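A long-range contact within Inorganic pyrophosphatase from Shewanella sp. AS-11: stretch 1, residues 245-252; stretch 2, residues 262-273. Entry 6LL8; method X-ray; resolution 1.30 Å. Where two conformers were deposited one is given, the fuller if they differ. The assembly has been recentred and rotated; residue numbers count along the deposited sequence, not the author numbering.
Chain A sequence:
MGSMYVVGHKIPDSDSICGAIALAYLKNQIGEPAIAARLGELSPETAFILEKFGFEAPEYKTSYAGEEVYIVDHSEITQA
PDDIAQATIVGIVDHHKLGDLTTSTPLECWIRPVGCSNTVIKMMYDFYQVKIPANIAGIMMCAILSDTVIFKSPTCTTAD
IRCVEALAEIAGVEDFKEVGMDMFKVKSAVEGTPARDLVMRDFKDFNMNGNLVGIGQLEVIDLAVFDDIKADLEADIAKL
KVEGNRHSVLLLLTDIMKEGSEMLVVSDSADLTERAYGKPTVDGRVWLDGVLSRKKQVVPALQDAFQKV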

# COMPACT_ATOMS: atom_id res chain seq x y z
N ASN A 245 5.96 -19.78 -8.20
CA ASN A 245 7.34 -20.26 -7.98
C ASN A 245 8.04 -19.30 -7.02
O ASN A 245 9.17 -18.85 -7.24
CB ASN A 245 8.11 -20.38 -9.30
CG ASN A 245 9.38 -21.20 -9.16
OD1 ASN A 245 9.48 -22.07 -8.31
ND2 ASN A 245 10.35 -20.92 -10.02
N ARG A 246 7.38 -19.03 -5.91
CA ARG A 246 7.92 -18.10 -4.91
C ARG A 246 8.79 -18.84 -3.90
O ARG A 246 8.52 -20.02 -3.55
CB ARG A 246 6.77 -17.40 -4.19
CG ARG A 246 5.95 -16.48 -5.08
CD ARG A 246 4.81 -15.80 -4.33
NE ARG A 246 4.17 -14.79 -5.15
CZ ARG A 246 3.22 -15.02 -6.05
NH1 ARG A 246 2.71 -16.23 -6.23
NH2 ARG A 246 2.82 -14.05 -6.82
N HIS A 247 9.80 -18.17 -3.38
CA HIS A 247 10.60 -18.67 -2.24
C HIS A 247 9.72 -18.76 -1.00
O HIS A 247 9.81 -19.72 -0.23
CB HIS A 247 11.82 -17.78 -2.06
CG HIS A 247 12.66 -18.16 -0.89
ND1 HIS A 247 12.29 -17.90 0.40
CD2 HIS A 247 13.84 -18.83 -0.83
CE1 HIS A 247 13.21 -18.40 1.22
NE2 HIS A 247 14.20 -18.96 0.46
N SER A 248 8.93 -17.71 -0.75
CA SER A 248 8.15 -17.59 0.48
C SER A 248 6.83 -16.88 0.17
O SER A 248 6.81 -15.97 -0.68
CB SER A 248 8.88 -16.79 1.52
OG SER A 248 10.11 -17.36 1.92
N VAL A 249 5.80 -17.24 0.92
CA VAL A 249 4.56 -16.44 1.02
C VAL A 249 4.27 -16.23 2.49
O VAL A 249 4.23 -17.20 3.25
CB VAL A 249 3.36 -17.02 0.27
CG1 VAL A 249 2.14 -16.14 0.49
CG2 VAL A 249 3.62 -17.18 -1.22
N LEU A 250 4.08 -14.97 2.86
CA LEU A 250 3.78 -14.56 4.24
C LEU A 250 2.44 -13.85 4.21
O LEU A 250 2.18 -13.06 3.29
CB LEU A 250 4.86 -13.59 4.74
CG LEU A 250 6.30 -14.00 4.47
CD1 LEU A 250 7.22 -12.91 5.01
CD2 LEU A 250 6.64 -15.38 5.00
N LEU A 251 1.63 -14.09 5.22
CA LEU A 251 0.35 -13.35 5.36
C LEU A 251 0.28 -12.79 6.76
O LEU A 251 0.27 -13.55 7.73
CB LEU A 251 -0.85 -14.24 5.05
CG LEU A 251 -2.22 -13.58 5.19
CD1 LEU A 251 -2.38 -12.41 4.23
CD2 LEU A 251 -3.33 -14.58 4.97
N LEU A 252 0.22 -11.48 6.86
CA LEU A 252 0.06 -10.76 8.13
C LEU A 252 -1.40 -10.58 8.46
O LEU A 252 -2.15 -9.98 7.68
CB LEU A 252 0.70 -9.37 8.00
CG LEU A 252 2.21 -9.34 7.80
CD1 LEU A 252 2.60 -8.05 7.09
CD2 LEU A 252 2.93 -9.46 9.13
N GLU A 262 -0.27 -11.56 13.59
CA GLU A 262 0.11 -12.97 13.45
C GLU A 262 0.57 -13.17 12.02
O GLU A 262 -0.21 -12.85 11.10
CB GLU A 262 -1.07 -13.87 13.79
CG GLU A 262 -0.67 -15.32 13.73
CD GLU A 262 -1.70 -16.31 14.19
OE1 GLU A 262 -2.81 -16.20 13.72
OE2 GLU A 262 -1.33 -17.21 14.95
N MET A 263 1.74 -13.71 11.82
CA MET A 263 2.24 -13.99 10.48
C MET A 263 2.10 -15.46 10.19
O MET A 263 2.60 -16.29 10.95
CB MET A 263 3.69 -13.56 10.33
CG MET A 263 4.23 -13.73 8.92
SD MET A 263 6.00 -13.40 8.77
CE MET A 263 5.96 -11.62 8.61
N LEU A 264 1.45 -15.78 9.09
CA LEU A 264 1.36 -17.14 8.53
C LEU A 264 2.49 -17.25 7.51
O LEU A 264 2.64 -16.34 6.67
CB LEU A 264 0.00 -17.38 7.87
CG LEU A 264 -1.23 -17.05 8.71
CD1 LEU A 264 -2.50 -17.36 7.93
CD2 LEU A 264 -1.22 -17.74 10.04
N VAL A 265 3.26 -18.34 7.53
CA VAL A 265 4.49 -18.46 6.74
C VAL A 265 4.51 -19.78 6.01
O VAL A 265 4.42 -20.85 6.66
CB VAL A 265 5.72 -18.36 7.67
CG1 VAL A 265 7.02 -18.51 6.88
CG2 VAL A 265 5.72 -17.07 8.49
N VAL A 266 4.77 -19.73 4.72
CA VAL A 266 5.24 -20.91 3.95
C VAL A 266 6.51 -20.50 3.23
O VAL A 266 6.52 -19.46 2.60
CB VAL A 266 4.16 -21.44 2.99
CG1 VAL A 266 3.01 -22.01 3.79
CG2 VAL A 266 3.65 -20.40 2.03
N SER A 267 7.59 -21.23 3.43
CA SER A 267 8.90 -20.77 2.94
C SER A 267 9.80 -21.94 2.61
O SER A 267 9.81 -22.93 3.35
CB SER A 267 9.55 -19.92 3.99
OG SER A 267 10.78 -19.38 3.54
N ASP A 268 10.62 -21.75 1.61
CA ASP A 268 11.77 -22.64 1.34
C ASP A 268 12.80 -22.59 2.47
O ASP A 268 13.62 -23.51 2.52
CB ASP A 268 12.39 -22.29 -0.01
CG ASP A 268 11.53 -22.69 -1.19
OD1 ASP A 268 10.61 -23.51 -1.04
OD2 ASP A 268 11.79 -22.19 -2.30
N SER A 269 12.82 -21.54 3.29
CA SER A 269 13.72 -21.44 4.45
C SER A 269 12.97 -21.82 5.73
O SER A 269 12.06 -21.09 6.16
CB SER A 269 14.33 -20.09 4.59
OG SER A 269 15.11 -20.06 5.77
N ALA A 270 13.39 -22.92 6.37
CA ALA A 270 12.68 -23.40 7.58
C ALA A 270 12.86 -22.41 8.74
O ALA A 270 12.04 -22.44 9.66
CB ALA A 270 13.15 -24.78 7.96
N ASP A 271 13.90 -21.58 8.73
CA ASP A 271 14.19 -20.69 9.89
C ASP A 271 13.98 -19.21 9.51
O ASP A 271 14.58 -18.32 10.14
CB ASP A 271 15.59 -20.94 10.41
CG ASP A 271 16.68 -20.66 9.39
OD1 ASP A 271 16.34 -20.39 8.21
OD2 ASP A 271 17.86 -20.76 9.78
N LEU A 272 13.13 -18.94 8.53
CA LEU A 272 13.00 -17.57 7.98
C LEU A 272 12.75 -16.56 9.10
O LEU A 272 13.47 -15.54 9.14
CB LEU A 272 11.83 -17.54 7.00
CG LEU A 272 11.70 -16.22 6.23
CD1 LEU A 272 12.79 -16.08 5.20
CD2 LEU A 272 10.34 -16.09 5.57
N THR A 273 11.73 -16.73 9.93
CA THR A 273 11.37 -15.68 10.91
C THR A 273 12.32 -15.70 12.10
O THR A 273 12.56 -14.63 12.68
CB THR A 273 9.90 -15.72 11.32
OG1 THR A 273 9.61 -16.94 11.99
CG2 THR A 273 8.96 -15.59 10.14

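The two stretches pair as neighbouring antiparallel strands, residues 248-252 against 262-267. Their axes come within 4.6 Å and their directions differ by 164°. Contact between the stretches buries 659 Å², both sides summed.

Backbone hydrogen bonds fall on alternate pairs. At Val249 and Val266 the bonding is reciprocal: Val249 N donates to Val266 O at 2.9 Å, and Val266 N donates to Val249 O at 3.0 Å. Leu251 and Leu264 repeat the pattern, with Leu251 N to Leu264 O and Leu264 N to Leu251 O both at 2.9 Å. All four bonds are close to straight, with angles at hydrogen of 160° to 175°. Each of these two pairs therefore satisfies its amides and carbonyls within the pair.

The alternate pairs, Ser248 with Ser267, Leu250 with Val265 and Leu252 with Met263, are not hydrogen-bonded through their backbones. Here CA-H groups approach carbonyls of the opposing strand. Leu250 CA lies 3.2 Å from Leu264 O, and Ser248 CA lies 3.3 Å from Val266 O. In the other direction, Met263 CA lies 3.4 Å from Leu251 O. These carbonyls already accept amide hydrogens, so the CA contacts are secondary.

One more backbone bond extends the pairing beyond the strand ends. Asp268 N donates to His247 O at 2.9 Å, with an angle of 166°. His247 O also receives a CA-H contact from Ser267 CA at 3.5 Å.

A small polar network sits at this end. Ser248 OG and Ser267 OG are hydrogen-bonded at 2.7 Å. Ser248 OG also bonds His247 ND1 at 2.7 Å. The geometry leaves the donor open in both bonds. Ser267 OG accepts a further bond from Ser269 N at 3.0 Å, which satisfies that amide. The chain from imidazole to hydroxyl to hydroxyl to amide thus links both stretches.

The His247 ring also packs against the second stretch. Asp268 CB stands over one face of the His247 ring, 3.9 Å from its centroid and 17° off the normal, in a CH-pi contact. Asp268 OD1 is hydrogen-bonded elsewhere in the structure. The guanidinium nitrogens of Arg246 likewise find their partners elsewhere.

Apolar side chains fill the rest of the contact. Leu250 shares a sheet face with Ser248, Leu252, Met263, Val265 and Ser267. Leu250 CD2 touches Val265 CG1 at 3.7 Å and Leu272 CD2 at 3.8 Å, while Leu250 CD1 lies 4.0 Å from Met263 SD. Leu272 comes from the start of the following helix and points toward the first stretch. Leu252 CD2 meets Met263 CE at 3.8 Å. On the other face, Val249 CB packs on Val266 CG2 at 3.8 Å, and Leu251 CD2 approaches Leu264 CD1 at 4.1 Å. These groups have no polar needs; they gain by shielding one another from water.

Past the strand, Ser269 to Leu272 forms a type I turn. Its Leu272 N to Ser269 O bond is weak, at 3.4 Å.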